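Local coordinates for YciF Bacterial Stress Response Protein (PDB 4ERU) that is of unknown function but probably takes part in the bacterial stress response, and folds as a ferritin-like helix bundle that binds magnesium ions, at residues 20-23 with 24-28; 57-60 with 61-65. All coordinates share one frame; numbering follows the deposited sequence. Where two conformers were deposited one is given.

Contact 1. Residues 20-23 with 24-28. With MG (magnesium ion), chain E.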
ATOM      1  N   THR A  20       9.986   5.574   6.115  1.00 41.52           N
ATOM      2  CA  THR A  20       9.241   6.497   5.256  1.00 40.75           C
ATOM      3  C   THR A  20      10.157   7.516   4.585  1.00 42.04           C
ATOM      4  O   THR A  20       9.953   7.864   3.421  1.00 40.95           O
ATOM      5  CB  THR A  20       8.142   7.186   6.090  1.00 42.11           C
ATOM      6  OG1 THR A  20       7.251   6.161   6.542  1.00 47.46           O
ATOM      7  CG2 THR A  20       7.348   8.202   5.294  1.00 42.77           C
ATOM      8  N   TYR A  21      11.147   8.014   5.332  1.00 39.07           N
ATOM      9  CA  TYR A  21      12.100   8.983   4.815  1.00 39.91           C
ATOM     10  C   TYR A  21      12.894   8.387   3.649  1.00 41.87           C
ATOM     11  O   TYR A  21      13.049   9.021   2.603  1.00 38.30           O
ATOM     12  CB  TYR A  21      13.033   9.403   5.953  1.00 42.74           C
ATOM     13  CG  TYR A  21      14.103  10.406   5.623  1.00 46.21           C
ATOM     14  CD1 TYR A  21      13.779  11.715   5.264  1.00 47.16           C
ATOM     15  CD2 TYR A  21      15.453  10.076   5.775  1.00 51.07           C
ATOM     16  CE1 TYR A  21      14.777  12.670   5.017  1.00 45.99           C
ATOM     17  CE2 TYR A  21      16.469  11.033   5.524  1.00 57.50           C
ATOM     18  CZ  TYR A  21      16.113  12.320   5.130  1.00 54.31           C
ATOM     19  OH  TYR A  21      17.098  13.254   4.878  1.00 55.83           O
ATOM     20  N   SER A  22      13.367   7.154   3.816  1.00 42.06           N
ATOM     21  CA  SER A  22      13.985   6.444   2.690  1.00 44.09           C
ATOM     22  C   SER A  22      13.042   6.240   1.495  1.00 44.45           C
ATOM     23  O   SER A  22      13.440   6.417   0.328  1.00 44.57           O
ATOM     24  CB  SER A  22      14.522   5.089   3.139  1.00 43.25           C
ATOM     25  OG  SER A  22      14.822   4.317   1.984  1.00 45.86           O
ATOM     26  N   ALA A  23      11.796   5.861   1.783  1.00 42.12           N
ATOM     27  CA  ALA A  23      10.788   5.655   0.732  1.00 39.04           C
ATOM     28  C   ALA A  23      10.610   6.942  -0.078  1.00 42.36           C
ATOM     29  O   ALA A  23      10.561   6.901  -1.318  1.00 43.93           O
ATOM     30  CB  ALA A  23       9.412   5.240   1.363  1.00 38.46           C
ATOM     31  N   GLU A  24      10.515   8.085   0.612  1.00 39.03           N
ATOM     32  CA  GLU A  24      10.315   9.344  -0.093  1.00 40.36           C
ATOM     33  C   GLU A  24      11.526   9.702  -0.953  1.00 41.56           C
ATOM     34  O   GLU A  24      11.358  10.135  -2.098  1.00 40.13           O
ATOM     35  CB  GLU A  24      10.010  10.479   0.868  1.00 47.13           C
ATOM     36  CG  GLU A  24       8.793  10.277   1.773  1.00 49.38           C
ATOM     37  CD  GLU A  24       7.446  10.567   1.144  1.00 48.78           C
ATOM     38  OE1 GLU A  24       6.557  11.111   1.860  1.00 50.76           O
ATOM     39  OE2 GLU A  24       7.229  10.248  -0.039  1.00 49.11           O
ATOM     40  N   LYS A  25      12.730   9.508  -0.415  1.00 41.02           N
ATOM     41  CA  LYS A  25      13.964   9.821  -1.177  1.00 41.53           C
ATOM     42  C   LYS A  25      14.073   8.951  -2.439  1.00 42.99           C
ATOM     43  O   LYS A  25      14.385   9.444  -3.523  1.00 43.04           O
ATOM     44  CB  LYS A  25      15.207   9.647  -0.307  1.00 36.96           C
ATOM     45  CG  LYS A  25      15.307  10.710   0.798  1.00 45.19           C
ATOM     46  CD  LYS A  25      16.703  10.754   1.493  1.00 57.00           C
ATOM     47  CE  LYS A  25      17.128   9.399   2.074  1.00 61.04           C
ATOM     48  NZ  LYS A  25      18.365   9.531   2.954  1.00 70.77           N
ATOM     49  N   GLN A  26      13.821   7.652  -2.281  1.00 38.17           N
ATOM     50  CA  GLN A  26      13.757   6.740  -3.409  1.00 39.30           C
ATOM     51  C   GLN A  26      12.733   7.141  -4.444  1.00 40.50           C
ATOM     52  O   GLN A  26      13.027   7.097  -5.631  1.00 38.19           O
ATOM     53  CB  GLN A  26      13.432   5.334  -2.971  1.00 40.10           C
ATOM     54  CG  GLN A  26      14.531   4.636  -2.244  1.00 40.80           C
ATOM     55  CD  GLN A  26      14.053   3.246  -1.845  1.00 45.66           C
ATOM     56  OE1 GLN A  26      13.833   2.392  -2.714  1.00 47.47           O
ATOM     57  NE2 GLN A  26      13.828   3.033  -0.536  1.00 43.22           N
ATOM     58  N   LEU A  27      11.538   7.527  -3.996  1.00 39.81           N
ATOM     59  CA  LEU A  27      10.497   7.932  -4.908  1.00 40.68           C
ATOM     60  C   LEU A  27      10.915   9.143  -5.772  1.00 40.84           C
ATOM     61  O   LEU A  27      10.655   9.136  -6.984  1.00 42.52           O
ATOM     62  CB  LEU A  27       9.187   8.174  -4.145  1.00 42.45           C
ATOM     63  CG  LEU A  27       7.946   8.476  -4.982  1.00 46.83           C
ATOM     64  CD1 LEU A  27       7.667   7.366  -6.056  1.00 41.49           C
ATOM     65  CD2 LEU A  27       6.750   8.666  -4.026  1.00 43.04           C
ATOM     66  N   THR A  28      11.578  10.146  -5.178  1.00 37.63           N
ATOM     67  CA  THR A  28      12.048  11.323  -5.933  1.00 40.99           C
ATOM     68  C   THR A  28      13.044  10.931  -7.020  1.00 43.63           C
ATOM     69  O   THR A  28      13.039  11.533  -8.088  1.00 43.27           O
ATOM     70  CB  THR A  28      12.721  12.454  -5.066  1.00 44.17           C
ATOM     71  OG1 THR A  28      13.911  11.972  -4.416  1.00 43.40           O
ATOM     72  CG2 THR A  28      11.770  13.008  -4.041  1.00 42.28           C
TER
HETATM   73 MG    MG E 203       5.034  11.288   0.086  0.68 36.59          MG
HETATM   74  O   HOH W   1       5.050  11.160  -2.064  1.00 45.45           O

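Contact 2. Residues 57-60 with 61-65. With MG (magnesium ion), chain E.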
ATOM      1  N   GLN A  57       7.417  17.139   1.259  1.00 38.60           N
ATOM      2  CA  GLN A  57       7.152  16.137   2.278  1.00 39.27           C
ATOM      3  C   GLN A  57       8.433  15.669   2.964  1.00 40.27           C
ATOM      4  O   GLN A  57       8.435  15.388   4.158  1.00 38.75           O
ATOM      5  CB  GLN A  57       6.361  14.971   1.696  1.00 39.21           C
ATOM      6  CG  GLN A  57       4.928  15.378   1.407  1.00 45.18           C
ATOM      7  CD  GLN A  57       4.196  14.426   0.458  1.00 46.98           C
ATOM      8  OE1 GLN A  57       4.771  13.452  -0.049  1.00 44.24           O
ATOM      9  NE2 GLN A  57       2.911  14.711   0.223  1.00 43.72           N
ATOM     10  N   ILE A  58       9.529  15.602   2.212  1.00 41.65           N
ATOM     11  CA  ILE A  58      10.812  15.295   2.838  1.00 41.79           C
ATOM     12  C   ILE A  58      11.232  16.448   3.772  1.00 42.75           C
ATOM     13  O   ILE A  58      11.751  16.210   4.876  1.00 47.46           O
ATOM     14  CB  ILE A  58      11.879  14.979   1.777  1.00 42.02           C
ATOM     15  CG1 ILE A  58      11.516  13.675   1.042  1.00 39.14           C
ATOM     16  CG2 ILE A  58      13.281  14.916   2.402  1.00 43.44           C
ATOM     17  CD1 ILE A  58      12.380  13.409  -0.255  1.00 38.86           C
ATOM     18  N   GLU A  59      11.012  17.687   3.342  0.51 43.12           N
ATOM     19  CA  GLU A  59      11.320  18.830   4.194  0.51 44.84           C
ATOM     20  C   GLU A  59      10.496  18.802   5.478  0.51 46.28           C
ATOM     21  O   GLU A  59      11.002  19.159   6.540  0.51 48.78           O
ATOM     22  CB  GLU A  59      11.137  20.159   3.451  0.51 49.17           C
ATOM     23  CG  GLU A  59      11.074  21.373   4.389  0.51 57.12           C
ATOM     24  CD  GLU A  59      12.384  21.639   5.100  0.51 62.00           C
ATOM     25  OE1 GLU A  59      13.451  21.349   4.512  0.51 61.76           O
ATOM     26  OE2 GLU A  59      12.346  22.125   6.250  0.51 68.63           O
ATOM     27  N   ARG A  60       9.244  18.344   5.404  1.00 46.68           N
ATOM     28  CA  ARG A  60       8.453  18.185   6.653  1.00 48.27           C
ATOM     29  C   ARG A  60       9.101  17.180   7.604  1.00 45.34           C
ATOM     30  O   ARG A  60       9.070  17.343   8.837  1.00 45.56           O
ATOM     31  CB  ARG A  60       7.009  17.735   6.398  1.00 42.78           C
ATOM     32  CG  ARG A  60       6.167  18.708   5.658  1.00 46.99           C
ATOM     33  CD  ARG A  60       4.648  18.578   5.985  1.00 42.24           C
ATOM     34  NE  ARG A  60       3.932  19.505   5.097  1.00 45.67           N
ATOM     35  CZ  ARG A  60       3.377  19.168   3.931  1.00 45.72           C
ATOM     36  NH1 ARG A  60       3.367  17.899   3.523  1.00 43.21           N
ATOM     37  NH2 ARG A  60       2.802  20.098   3.180  1.00 43.73           N
ATOM     38  N   ILE A  61       9.623  16.101   7.045  1.00 41.23           N
ATOM     39  CA  ILE A  61      10.260  15.094   7.870  1.00 41.82           C
ATOM     40  C   ILE A  61      11.493  15.728   8.564  1.00 43.84           C
ATOM     41  O   ILE A  61      11.694  15.511   9.753  1.00 45.90           O
ATOM     42  CB  ILE A  61      10.641  13.824   7.070  1.00 42.55           C
ATOM     43  CG1 ILE A  61       9.373  13.093   6.551  1.00 42.46           C
ATOM     44  CG2 ILE A  61      11.550  12.900   7.908  1.00 45.44           C
ATOM     45  CD1 ILE A  61       9.651  11.777   5.721  1.00 38.23           C
ATOM     46  N   ASP A  62      12.298  16.524   7.840  1.00 44.35           N
ATOM     47  CA  ASP A  62      13.417  17.216   8.511  1.00 52.92           C
ATOM     48  C   ASP A  62      12.917  18.096   9.664  1.00 52.02           C
ATOM     49  O   ASP A  62      13.475  18.053  10.757  1.00 54.89           O
ATOM     50  CB  ASP A  62      14.276  18.035   7.543  1.00 59.56           C
ATOM     51  CG  ASP A  62      14.989  17.175   6.535  1.00 65.99           C
ATOM     52  OD1 ASP A  62      15.274  15.985   6.822  1.00 71.46           O
ATOM     53  OD2 ASP A  62      15.260  17.689   5.437  1.00 66.64           O
ATOM     54  N   GLN A  63      11.854  18.859   9.413  1.00 50.73           N
ATOM     55  CA  GLN A  63      11.166  19.629  10.466  1.00 57.59           C
ATOM     56  C   GLN A  63      10.644  18.809  11.637  1.00 54.71           C
ATOM     57  O   GLN A  63      10.759  19.231  12.787  1.00 60.09           O
ATOM     58  CB  GLN A  63      10.019  20.442   9.887  1.00 57.05           C
ATOM     59  CG  GLN A  63      10.443  21.549   8.963  1.00 62.70           C
ATOM     60  CD  GLN A  63       9.235  22.292   8.441  1.00 72.38           C
ATOM     61  OE1 GLN A  63       9.142  22.585   7.260  1.00 78.81           O
ATOM     62  NE2 GLN A  63       8.284  22.581   9.330  1.00 75.10           N
ATOM     63  N   ILE A  64      10.044  17.653  11.359  1.00 54.45           N
ATOM     64  CA  ILE A  64       9.638  16.715  12.415  1.00 52.37           C
ATOM     65  C   ILE A  64      10.854  16.301  13.271  1.00 58.76           C
ATOM     66  O   ILE A  64      10.770  16.248  14.509  1.00 60.25           O
ATOM     67  CB  ILE A  64       8.909  15.461  11.826  1.00 50.84           C
ATOM     68  CG1 ILE A  64       7.485  15.832  11.387  1.00 47.70           C
ATOM     69  CG2 ILE A  64       8.901  14.303  12.822  1.00 51.39           C
ATOM     70  CD1 ILE A  64       6.889  14.950  10.261  1.00 49.39           C
ATOM     71  N   VAL A  65      11.966  16.008  12.600  1.00 59.63           N
ATOM     72  CA  VAL A  65      13.193  15.581  13.263  1.00 62.01           C
ATOM     73  C   VAL A  65      13.757  16.704  14.159  1.00 70.17           C
ATOM     74  O   VAL A  65      14.154  16.444  15.297  1.00 77.01           O
ATOM     75  CB  VAL A  65      14.234  15.047  12.250  1.00 59.39           C
ATOM     76  CG1 VAL A  65      15.574  14.724  12.931  1.00 67.81           C
ATOM     77  CG2 VAL A  65      13.691  13.803  11.566  1.00 59.12           C
TER
HETATM   78 MG    MG E 203       5.034  11.288   0.086  0.68 36.59          MG
HETATM   79  O   HOH W   1       5.050  11.160  -2.064  1.00 45.45           O

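Contact 1. Residues 20-23 with 24-28
Residues 20-23 and 24-28 form one unbroken run in the middle of helix 9-37, and the i to i+4 bonds from Glu24 N to Thr20 O, Lys25 N to Tyr21 O, Gln26 N to Ser22 O and Leu27 N to Ala23 O join one turn to the next. The third is nearly straight, 173° at the hydrogen. On one flank Lys25 runs obliquely over a face of Tyr21: its CD stands 4.2 Å from the centroid of the Tyr21 ring, a CH-pi contact, and its NZ comes 3.5 Å from Tyr21 CE2. The bend at chi3 (-56°) carries the ammonium end out past CE2. Lysine suits this partly exposed place because its methylenes can lie on the ring while the ammonium group lies beyond. In this ferritin-like bundle the inward flank carries the metal. Glu24 chelates a magnesium ion with both oxygens, OE1 at 2.3 Å and OE2 at 2.4 Å from the metal, and a kink at chi2 (-81°) lowers the carboxylate toward it; Gln57 and Glu146 complete the protein ligands, while Tyr120 hydrogen-bonds OE1. On another flank a short hydroxyl meets a longer amide: Gln26 NE2 donates to Ser22 OG at 3.0 Å, with the hydroxyl close to the amide plane. Cys78 extends the pairing, its N bonding to Ser22 OG and its O to Gln26 NE2, which ties the helix to the residues just before helix 79-93.

Contact 2. Residues 57-60 with 61-65
This is a local, turn-to-turn contact near the C-terminal end of helix 41-66, where Ile61, Asp62, Gln63 and Ile64 follow directly on 57-60 and give their backbone N-H groups to the carbonyls of Gln57, Ile58, Glu59 and Arg60. The bonds vary: Ile64 N to Arg60 O is the shortest at 2.7 Å, Ile61 N to Gln57 O the longest at 3.2 Å. Aliphatic side chains lie against these carbonyls. Ile61 CG1 rests 3.4 Å from Gln57 O, and Ile64 CD1 lies 3.5 Å from Arg60 O. In both isoleucines CG1 stands beside the backbone N (chi1 -65° in Ile61, -75° in Ile64), which lays that branch back along the preceding turn. Their apolar side chains suit buried positions in a ferritin-like bundle, Ile61 packing on Tyr21 of helix 9-37 and Ile64 on Leu138 and Leu139 of helix 133-159. Gln57, also buried, extends to a magnesium ion, which its OE1 binds at 2.2 Å, while its NE2 bonds to Glu145. One amide thus offers the metal a neutral oxygen and a carboxylate its N-H, and the second bond should help fix which way the group is turned. Arg60 has the length to span to helix 133-159, where NH2 makes a salt bridge to Glu145 and NH1 a hydrogen bond to Thr142; Glu145 thereby holds both Gln57 and Arg60. Glu59 is exposed and Asp62 only partly so. In one of the two conformers modelled for Glu59, its OE1 stands 4.2 Å from Asp62 OD2 with the carboxylate planes 81° apart, a pairing of like charges that is therefore uncertain. Where it occurs, that proximity probably costs some electrostatic energy, tempered by the exposure of Glu59.

How the contacts relate
From the N terminus, the chain passes first through contact 1 on helix 9-37 and then, after the turn into helix 41-66, through contact 2. Each joins adjacent turns of a single helix and closes no long loop; the two lie in series, neither nested nor crossed, with centres about 12 Å apart. Side by side in the bundle, the helices meet where Glu24 CB packs against Ile58 CG1 at 3.5 Å and Tyr21 CE1 against Ile58 CG2 at 3.8 Å. Both contacts supply the same magnesium ion, which also carries a water, and Glu146 brings in helix 133-159 as the third protein arm of the site.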